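Local atomic coordinates of phage terminase large subunit (Thermus phage P7426, PDB entry 4ZNK), a protein that probably acts as the ATP-driven motor that packs viral DNA into empty capsids and as the endonuclease that cuts the genome, this fragment being its N-terminal ATPase domain. Residues W69-T74 against D149-D154; R105-L110 against E131-S136. All coordinates share one frame; numbering follows the deposited sequence.

Interaction 1 (W69-T74 against D149-D154); sequences WIIAPT and DFVILD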
ATOM      1  N   TRP A  69       9.429   1.032   3.613  1.00 16.11           N
ATOM      2  CA  TRP A  69       9.436   2.030   2.569  1.00 19.56           C
ATOM      3  C   TRP A  69       8.092   2.094   1.907  1.00 18.11           C
ATOM      4  O   TRP A  69       7.412   1.070   1.806  1.00 16.88           O
ATOM      5  CB  TRP A  69      10.435   1.707   1.459  1.00 20.13           C
ATOM      6  CG  TRP A  69      11.886   1.798   1.786  1.00 20.57           C
ATOM      7  CD1 TRP A  69      12.465   2.316   2.909  1.00 26.82           C
ATOM      8  CD2 TRP A  69      12.953   1.334   0.959  1.00 18.19           C
ATOM      9  NE1 TRP A  69      13.834   2.201   2.824  1.00 23.96           N
ATOM     10  CE2 TRP A  69      14.159   1.613   1.632  1.00 23.60           C
ATOM     11  CE3 TRP A  69      13.004   0.704  -0.285  1.00 22.12           C
ATOM     12  CZ2 TRP A  69      15.409   1.280   1.099  1.00 23.86           C
ATOM     13  CZ3 TRP A  69      14.249   0.389  -0.819  1.00 27.82           C
ATOM     14  CH2 TRP A  69      15.428   0.674  -0.122  1.00 22.38           C
ATOM     15  N   ILE A  70       7.728   3.280   1.427  1.00 18.38           N
ATOM     16  CA  ILE A  70       6.725   3.395   0.376  1.00 19.55           C
ATOM     17  C   ILE A  70       7.498   3.834  -0.866  1.00 16.00           C
ATOM     18  O   ILE A  70       8.265   4.801  -0.836  1.00 19.63           O
ATOM     19  CB  ILE A  70       5.555   4.367   0.723  1.00 16.31           C
ATOM     20  CG1 ILE A  70       4.544   4.450  -0.437  1.00 20.39           C
ATOM     21  CG2 ILE A  70       6.059   5.741   1.138  1.00 16.02           C
ATOM     22  CD1 ILE A  70       4.878   5.472  -1.557  1.00 17.55           C
ATOM     23  N   ILE A  71       7.347   3.052  -1.926  1.00 16.35           N
ATOM     24  CA  ILE A  71       7.978   3.329  -3.221  1.00 17.31           C
ATOM     25  C   ILE A  71       6.903   3.634  -4.250  1.00 17.21           C
ATOM     26  O   ILE A  71       5.942   2.872  -4.403  1.00 19.63           O
ATOM     27  CB  ILE A  71       8.831   2.141  -3.723  1.00 17.87           C
ATOM     28  CG1 ILE A  71       9.815   1.709  -2.630  1.00 25.73           C
ATOM     29  CG2 ILE A  71       9.615   2.544  -4.984  1.00 24.16           C
ATOM     30  CD1 ILE A  71       9.689   0.258  -2.264  1.00 42.48           C
ATOM     31  N   ALA A  72       7.070   4.749  -4.948  1.00 19.19           N
ATOM     32  CA  ALA A  72       6.176   5.145  -6.039  1.00 18.85           C
ATOM     33  C   ALA A  72       7.018   5.458  -7.290  1.00 23.72           C
ATOM     34  O   ALA A  72       8.248   5.490  -7.209  1.00 20.72           O
ATOM     35  CB  ALA A  72       5.337   6.345  -5.609  1.00 18.95           C
ATOM     36  N   PRO A  73       6.368   5.660  -8.452  1.00 22.59           N
ATOM     37  CA  PRO A  73       7.102   5.977  -9.694  1.00 29.06           C
ATOM     38  C   PRO A  73       7.975   7.225  -9.584  1.00 25.55           C
ATOM     39  O   PRO A  73       9.057   7.275 -10.169  1.00 27.74           O
ATOM     40  CB  PRO A  73       5.980   6.172 -10.727  1.00 24.13           C
ATOM     41  CG  PRO A  73       4.855   5.281 -10.213  1.00 25.67           C
ATOM     42  CD  PRO A  73       4.936   5.427  -8.706  1.00 20.49           C
ATOM     43  N   THR A  74       7.528   8.194  -8.800  1.00 24.79           N
ATOM     44  CA  THR A  74       8.234   9.459  -8.617  1.00 25.11           C
ATOM     45  C   THR A  74       8.209   9.836  -7.156  1.00 28.60           C
ATOM     46  O   THR A  74       7.357   9.346  -6.417  1.00 20.73           O
ATOM     47  CB  THR A  74       7.582  10.592  -9.385  1.00 27.39           C
ATOM     48  OG1 THR A  74       6.297  10.839  -8.814  1.00 25.70           O
ATOM     49  CG2 THR A  74       7.421  10.232 -10.841  1.00 27.89           C
ATOM     50  N   ASP A 149      11.105  -4.578   7.166  1.00 19.67           N
ATOM     51  CA  ASP A 149       9.940  -5.358   7.561  1.00 18.43           C
ATOM     52  C   ASP A 149       8.809  -5.294   6.548  1.00 18.86           C
ATOM     53  O   ASP A 149       8.042  -6.241   6.426  1.00 18.12           O
ATOM     54  CB  ASP A 149       9.396  -4.871   8.905  1.00 15.15           C
ATOM     55  CG  ASP A 149      10.354  -5.121  10.040  1.00 24.44           C
ATOM     56  OD1 ASP A 149      10.175  -6.143  10.723  1.00 25.52           O
ATOM     57  OD2 ASP A 149      11.265  -4.293  10.250  1.00 23.16           O
ATOM     58  N   PHE A 150       8.669  -4.172   5.856  1.00 15.80           N
ATOM     59  CA  PHE A 150       7.556  -4.029   4.927  1.00 14.02           C
ATOM     60  C   PHE A 150       7.866  -3.022   3.829  1.00 16.85           C
ATOM     61  O   PHE A 150       8.669  -2.104   4.021  1.00 17.58           O
ATOM     62  CB  PHE A 150       6.270  -3.611   5.663  1.00 13.57           C
ATOM     63  CG  PHE A 150       6.324  -2.203   6.295  1.00 19.50           C
ATOM     64  CD1 PHE A 150       5.718  -1.120   5.675  1.00 17.66           C
ATOM     65  CD2 PHE A 150       6.942  -1.993   7.513  1.00 16.35           C
ATOM     66  CE1 PHE A 150       5.754   0.162   6.261  1.00 18.43           C
ATOM     67  CE2 PHE A 150       6.974  -0.726   8.116  1.00 17.75           C
ATOM     68  CZ  PHE A 150       6.383   0.349   7.487  1.00 19.47           C
ATOM     69  N   VAL A 151       7.234  -3.218   2.677  1.00 18.78           N
ATOM     70  CA  VAL A 151       7.254  -2.230   1.610  1.00 20.56           C
ATOM     71  C   VAL A 151       5.847  -2.048   1.064  1.00 16.75           C
ATOM     72  O   VAL A 151       5.064  -3.006   0.988  1.00 18.72           O
ATOM     73  CB  VAL A 151       8.199  -2.616   0.428  1.00 18.21           C
ATOM     74  CG1 VAL A 151       9.652  -2.666   0.883  1.00 20.26           C
ATOM     75  CG2 VAL A 151       7.764  -3.923  -0.213  1.00 21.71           C
ATOM     76  N   ILE A 152       5.541  -0.803   0.711  1.00 19.65           N
ATOM     77  CA  ILE A 152       4.346  -0.449  -0.038  1.00 18.51           C
ATOM     78  C   ILE A 152       4.768   0.072  -1.405  1.00 15.77           C
ATOM     79  O   ILE A 152       5.565   1.005  -1.490  1.00 18.70           O
ATOM     80  CB  ILE A 152       3.525   0.630   0.679  1.00 17.16           C
ATOM     81  CG1 ILE A 152       3.008   0.124   2.024  1.00 21.35           C
ATOM     82  CG2 ILE A 152       2.369   1.110  -0.192  1.00 19.23           C
ATOM     83  CD1 ILE A 152       2.884   1.234   3.015  1.00 20.45           C
ATOM     84  N   LEU A 153       4.246  -0.542  -2.465  1.00 17.02           N
ATOM     85  CA  LEU A 153       4.450  -0.058  -3.837  1.00 18.99           C
ATOM     86  C   LEU A 153       3.192   0.638  -4.314  1.00 17.81           C
ATOM     87  O   LEU A 153       2.157  -0.012  -4.500  1.00 19.89           O
ATOM     88  CB  LEU A 153       4.798  -1.198  -4.794  1.00 17.79           C
ATOM     89  CG  LEU A 153       6.224  -1.727  -4.788  1.00 24.03           C
ATOM     90  CD1 LEU A 153       6.530  -2.512  -3.532  1.00 22.24           C
ATOM     91  CD2 LEU A 153       6.458  -2.579  -6.015  1.00 23.10           C
ATOM     92  N   ASP A 154       3.277   1.956  -4.479  1.00 18.65           N
ATOM     93  CA  ASP A 154       2.142   2.757  -4.871  1.00 17.24           C
ATOM     94  C   ASP A 154       2.201   2.951  -6.390  1.00 18.38           C
ATOM     95  O   ASP A 154       3.273   3.111  -6.957  1.00 18.98           O
ATOM     96  CB  ASP A 154       2.137   4.100  -4.145  1.00 22.64           C
ATOM     97  CG  ASP A 154       0.822   4.878  -4.344  1.00 31.64           C
ATOM     98  OD1 ASP A 154      -0.226   4.244  -4.614  1.00 29.21           O
ATOM     99  OD2 ASP A 154       0.828   6.119  -4.194  1.00 31.57           O
TER
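W69 meets V151 through its CB, which packs on V151 CG1, while its indole leads away from the neighbouring strand. I71 CD1 lies in plane at the indole edge; the R133 and K135 side chains of strand 126-136 pack against the ring, and A146 and L148 also touch the W69 side chain. The other aromatic ring, that of F150, points to the opposite side of the sheet, where it meets W178 and packs on A56 and E59 of helix 48-62. Between these residues runs a parallel beta ladder in the core of the P-loop ATPase domain, joining strand 67-72 to the strand of the predicted Walker B motif. W69 O accepts a hydrogen bond from I152 N at 2.9 Å. I71 N reaches I152 O at 2.7 Å. I71 O then takes the N-H of D154 at 2.8 Å. W69 N to F150 O is a longer bond of 3.3 Å. Side chains alternate along the ladder. I71 CD1 sits 4.2 Å from V151 CB on the indole side, and on the other face I70 CG1 packs on I152 CG2 at 4.0 Å. That I70 branch is placed anti to the backbone N (chi1 179°), and the I70 and D154 side chains lie side by side, I70 CD1 4.0 Å from D154 CB. D154 OD2 is hydrogen-bonded by Q77 NE2. Just past the strand, the P73 side chain comes within about 4 Å of that of E155, the predicted ATPase catalytic residue. The chemistry thus changes along one strand: apolar side chains and paired backbone amides anchor F150 to L153 in the sheet, and the strand delivers at its end D154, a ligand of magnesium.

Interaction 2 (R105-L110 against E131-S136); sequences RRRLRL and EFRGKS. With SO4 (sulfate ion), chain D.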
ATOM      1  N   ARG A 105      12.014  15.908   6.964  1.00 24.30           N
ATOM      2  CA  ARG A 105      11.110  16.141   5.856  1.00 24.46           C
ATOM      3  C   ARG A 105      11.773  16.073   4.488  1.00 29.11           C
ATOM      4  O   ARG A 105      11.229  15.463   3.572  1.00 25.38           O
ATOM      5  CB  ARG A 105      10.438  17.497   6.066  1.00 26.89           C
ATOM      6  CG  ARG A 105       9.570  18.006   4.940  1.00 32.56           C
ATOM      7  CD  ARG A 105       8.886  19.298   5.407  1.00 40.91           C
ATOM      8  NE  ARG A 105       7.951  19.044   6.499  1.00 34.63           N
ATOM      9  CZ  ARG A 105       6.683  18.684   6.337  1.00 36.01           C
ATOM     10  NH1 ARG A 105       6.154  18.529   5.120  1.00 35.86           N
ATOM     11  NH2 ARG A 105       5.943  18.469   7.413  1.00 31.40           N
ATOM     12  N   ARG A 106      12.940  16.686   4.336  1.00 31.97           N
ATOM     13  CA  ARG A 106      13.550  16.758   3.015  1.00 37.28           C
ATOM     14  C   ARG A 106      14.050  15.392   2.562  1.00 31.94           C
ATOM     15  O   ARG A 106      14.053  15.096   1.373  1.00 34.92           O
ATOM     16  CB  ARG A 106      14.679  17.786   3.015  1.00 50.50           C
ATOM     17  CG  ARG A 106      14.151  19.226   2.950  1.00 45.14           C
ATOM     18  CD  ARG A 106      15.266  20.257   3.095  1.00 39.49           C
ATOM     19  NE  ARG A 106      15.906  20.188   4.400  1.00 43.67           N
ATOM     20  CZ  ARG A 106      16.934  20.944   4.774  1.00 55.92           C
ATOM     21  NH1 ARG A 106      17.445  21.835   3.934  1.00 55.16           N
ATOM     22  NH2 ARG A 106      17.447  20.812   5.992  1.00 47.48           N
ATOM     23  N   ARG A 107      14.428  14.553   3.526  1.00 34.76           N
ATOM     24  CA  ARG A 107      14.843  13.181   3.254  1.00 32.61           C
ATOM     25  C   ARG A 107      13.668  12.219   3.088  1.00 31.05           C
ATOM     26  O   ARG A 107      13.870  11.074   2.706  1.00 27.73           O
ATOM     27  CB  ARG A 107      15.743  12.677   4.388  1.00 29.76           C
ATOM     28  CG  ARG A 107      17.174  13.107   4.221  1.00 50.34           C
ATOM     29  CD  ARG A 107      17.985  12.845   5.461  1.00 48.10           C
ATOM     30  NE  ARG A 107      17.902  13.973   6.373  1.00 41.58           N
ATOM     31  CZ  ARG A 107      18.305  13.943   7.638  1.00 53.57           C
ATOM     32  NH1 ARG A 107      18.817  12.828   8.156  1.00 53.98           N
ATOM     33  NH2 ARG A 107      18.179  15.027   8.392  1.00 53.74           N
ATOM     34  N   LEU A 108      12.457  12.669   3.411  1.00 23.65           N
ATOM     35  CA  LEU A 108      11.299  11.785   3.455  1.00 23.34           C
ATOM     36  C   LEU A 108      11.627  10.630   4.388  1.00 22.66           C
ATOM     37  O   LEU A 108      11.592   9.477   3.983  1.00 21.92           O
ATOM     38  CB  LEU A 108      10.918  11.268   2.073  1.00 21.04           C
ATOM     39  CG  LEU A 108      10.398  12.303   1.066  1.00 24.23           C
ATOM     40  CD1 LEU A 108       9.929  11.615  -0.162  1.00 24.92           C
ATOM     41  CD2 LEU A 108       9.266  13.127   1.666  1.00 27.54           C
ATOM     42  N   ARG A 109      11.987  10.961   5.622  1.00 18.95           N
ATOM     43  CA  ARG A 109      12.355   9.950   6.615  1.00 22.13           C
ATOM     44  C   ARG A 109      11.629  10.257   7.902  1.00 20.68           C
ATOM     45  O   ARG A 109      11.716  11.369   8.420  1.00 25.11           O
ATOM     46  CB  ARG A 109      13.872   9.921   6.806  1.00 22.73           C
ATOM     47  CG  ARG A 109      14.381   9.014   7.912  1.00 29.05           C
ATOM     48  CD  ARG A 109      15.871   8.789   7.759  1.00 30.72           C
ATOM     49  NE  ARG A 109      16.407   7.801   8.692  1.00 27.15           N
ATOM     50  CZ  ARG A 109      17.164   8.070   9.751  1.00 35.40           C
ATOM     51  NH1 ARG A 109      17.492   9.321  10.061  1.00 34.54           N
ATOM     52  NH2 ARG A 109      17.600   7.066  10.508  1.00 29.01           N
ATOM     53  N   LEU A 110      10.887   9.268   8.396  1.00 19.37           N
ATOM     54  CA  LEU A 110      10.048   9.415   9.572  1.00 16.28           C
ATOM     55  C   LEU A 110      10.493   8.379  10.581  1.00 21.32           C
ATOM     56  O   LEU A 110      10.613   7.212  10.239  1.00 19.28           O
ATOM     57  CB  LEU A 110       8.568   9.229   9.222  1.00 17.04           C
ATOM     58  CG  LEU A 110       7.545   9.189  10.353  1.00 19.54           C
ATOM     59  CD1 LEU A 110       7.490  10.505  11.125  1.00 23.79           C
ATOM     60  CD2 LEU A 110       6.184   8.856   9.752  1.00 21.40           C
ATOM     61  N   GLU A 131      11.116   2.983  11.570  1.00 16.90           N
ATOM     62  CA  GLU A 131      11.437   3.922  10.494  1.00 18.01           C
ATOM     63  C   GLU A 131      10.587   3.720   9.255  1.00 17.58           C
ATOM     64  O   GLU A 131      10.194   2.611   8.926  1.00 18.78           O
ATOM     65  CB  GLU A 131      12.932   3.812  10.141  1.00 20.62           C
ATOM     66  CG  GLU A 131      13.434   4.786   9.066  1.00 23.88           C
ATOM     67  CD  GLU A 131      14.886   4.528   8.688  1.00 36.30           C
ATOM     68  OE1 GLU A 131      15.489   3.594   9.249  1.00 47.61           O
ATOM     69  OE2 GLU A 131      15.434   5.255   7.834  1.00 33.51           O
ATOM     70  N   PHE A 132      10.294   4.827   8.572  1.00 15.15           N
ATOM     71  CA  PHE A 132       9.499   4.801   7.346  1.00 16.49           C
ATOM     72  C   PHE A 132      10.099   5.819   6.408  1.00 18.13           C
ATOM     73  O   PHE A 132      10.323   6.967   6.804  1.00 19.94           O
ATOM     74  CB  PHE A 132       8.012   5.114   7.628  1.00 16.21           C
ATOM     75  CG  PHE A 132       7.109   4.980   6.431  1.00 19.69           C
ATOM     76  CD1 PHE A 132       6.968   3.757   5.764  1.00 16.62           C
ATOM     77  CD2 PHE A 132       6.368   6.067   5.989  1.00 17.21           C
ATOM     78  CE1 PHE A 132       6.129   3.635   4.681  1.00 21.97           C
ATOM     79  CE2 PHE A 132       5.529   5.944   4.888  1.00 16.05           C
ATOM     80  CZ  PHE A 132       5.398   4.732   4.252  1.00 19.59           C
ATOM     81  N   ARG A 133      10.358   5.395   5.175  1.00 16.55           N
ATOM     82  CA  ARG A 133      10.842   6.308   4.148  1.00 19.39           C
ATOM     83  C   ARG A 133      10.010   6.274   2.889  1.00 20.22           C
ATOM     84  O   ARG A 133       9.446   5.241   2.501  1.00 18.86           O
ATOM     85  CB  ARG A 133      12.305   5.991   3.806  1.00 21.50           C
ATOM     86  CG  ARG A 133      13.218   6.116   5.021  1.00 22.84           C
ATOM     87  CD  ARG A 133      14.647   6.228   4.653  1.00 29.39           C
ATOM     88  NE  ARG A 133      14.934   7.519   4.043  1.00 36.61           N
ATOM     89  CZ  ARG A 133      16.142   8.066   3.980  1.00 37.29           C
ATOM     90  NH1 ARG A 133      16.289   9.251   3.405  1.00 38.04           N
ATOM     91  NH2 ARG A 133      17.195   7.443   4.502  1.00 34.66           N
ATOM     92  N   GLY A 134       9.942   7.427   2.239  1.00 21.37           N
ATOM     93  CA  GLY A 134       9.431   7.508   0.883  1.00 18.94           C
ATOM     94  C   GLY A 134      10.571   7.407  -0.142  1.00 23.84           C
ATOM     95  O   GLY A 134      11.625   8.018   0.022  1.00 21.61           O
ATOM     96  N   LYS A 135      10.343   6.625  -1.197  1.00 18.71           N
ATOM     97  CA  LYS A 135      11.353   6.291  -2.187  1.00 19.69           C
ATOM     98  C   LYS A 135      10.744   6.410  -3.560  1.00 19.34           C
ATOM     99  O   LYS A 135       9.519   6.410  -3.722  1.00 19.24           O
ATOM    100  CB  LYS A 135      11.891   4.860  -1.991  1.00 19.04           C
ATOM    101  CG  LYS A 135      12.671   4.667  -0.727  1.00 21.06           C
ATOM    102  CD  LYS A 135      14.011   5.388  -0.822  1.00 27.66           C
ATOM    103  CE  LYS A 135      14.899   5.130   0.394  1.00 26.80           C
ATOM    104  NZ  LYS A 135      16.245   5.725   0.223  1.00 32.39           N
ATOM    105  N   SER A 136      11.604   6.486  -4.563  1.00 21.61           N
ATOM    106  CA  SER A 136      11.143   6.680  -5.920  1.00 25.79           C
ATOM    107  C   SER A 136      11.785   5.667  -6.839  1.00 24.10           C
ATOM    108  O   SER A 136      12.996   5.503  -6.834  1.00 28.14           O
ATOM    109  CB  SER A 136      11.460   8.089  -6.400  1.00 31.27           C
ATOM    110  OG  SER A 136      11.106   8.210  -7.764  1.00 33.59           O
TER
HETATM  111  S   SO4 D 303      15.738  17.143   6.493  1.00 47.94           S
HETATM  112  O1  SO4 D 303      17.036  17.726   6.157  1.00 61.88           O
HETATM  113  O2  SO4 D 303      15.736  16.766   7.901  1.00 38.93           O
HETATM  114  O3  SO4 D 303      14.668  18.109   6.236  1.00 44.15           O
HETATM  115  O4  SO4 D 303      15.539  15.955   5.659  1.00 34.97           O
HETATM  116  O   HOH W   1      13.585   8.615   1.758  1.00 28.67           O
HETATM  117  O   HOH W   2      18.277   4.007   9.518  1.00 40.39           O
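L110 and F132 form a hydrogen-bonded antiparallel pair in the beta hairpin of strands 109-115 and 126-136. L110 N donates a hydrogen bond to F132 O, and F132 N donates one to L110 O, each at 2.9 Å. R109 and R133 follow as a non-hydrogen-bonded pair, after which G134 N finds L108 O at 3.2 Å. On their other side L108 and R109 both face Q104 in a G1 bulge, following the type I turn R105-L108, and L108 has a left-handed backbone (phi 55°). The amides of the two central turn residues bind a sulfate, probably from the crystallisation liquor. R107 N reaches its O4 at 2.8 Å and R106 N its O3, while both arginine side chains bend at chi3 and add further bonds to the ion. R107 O accepts R133 NH1 at 3.1 Å, within the R133 guanidinium plane; water 1 accepts from R133 NE and lies within hydrogen-bonding distance of R107 O and G134 O. On the face carrying R109 and R133, R109 forms a salt bridge, its NE meeting E131 OE2 at 2.9 Å; the oxygen lies in the guanidinium plane, but the donor comes from above the carboxylate. Q104 OE1 takes R109 NH1, water 2 joins R109 NH2 to E131 OE1, and Q67 NE2 is a second partner of OE1. E131 would partly offset the proximity of the two arginine charges. The extended R109 chain crosses R133 obliquely, laying CD over one face of its guanidinium, offset toward the rim and 3.8 Å from R133 NH2.

Overall arrangement
From the N terminus, past strand 37-42, the chain lays down 69-74, then runs through helix 75-93 and strand 99-104 to 105-110. Interaction 2 then closes the shorter loop, when 131-136 comes back against 105-110 after 20 intervening residues. Interaction 1 closes the longer one, 74 residues, only when 149-154 arrives, so the hairpin contact falls wholly within it and the two do not cross. Strand 67-72 is the seam, with strand 126-136 on one flank and strand 150-154 on the other; probable hydrogen bonds from I70 N to R133 O and K135 N to I70 O join the contacts. Together they tie the antiparallel end of the sheet to its parallel nucleotide-binding core.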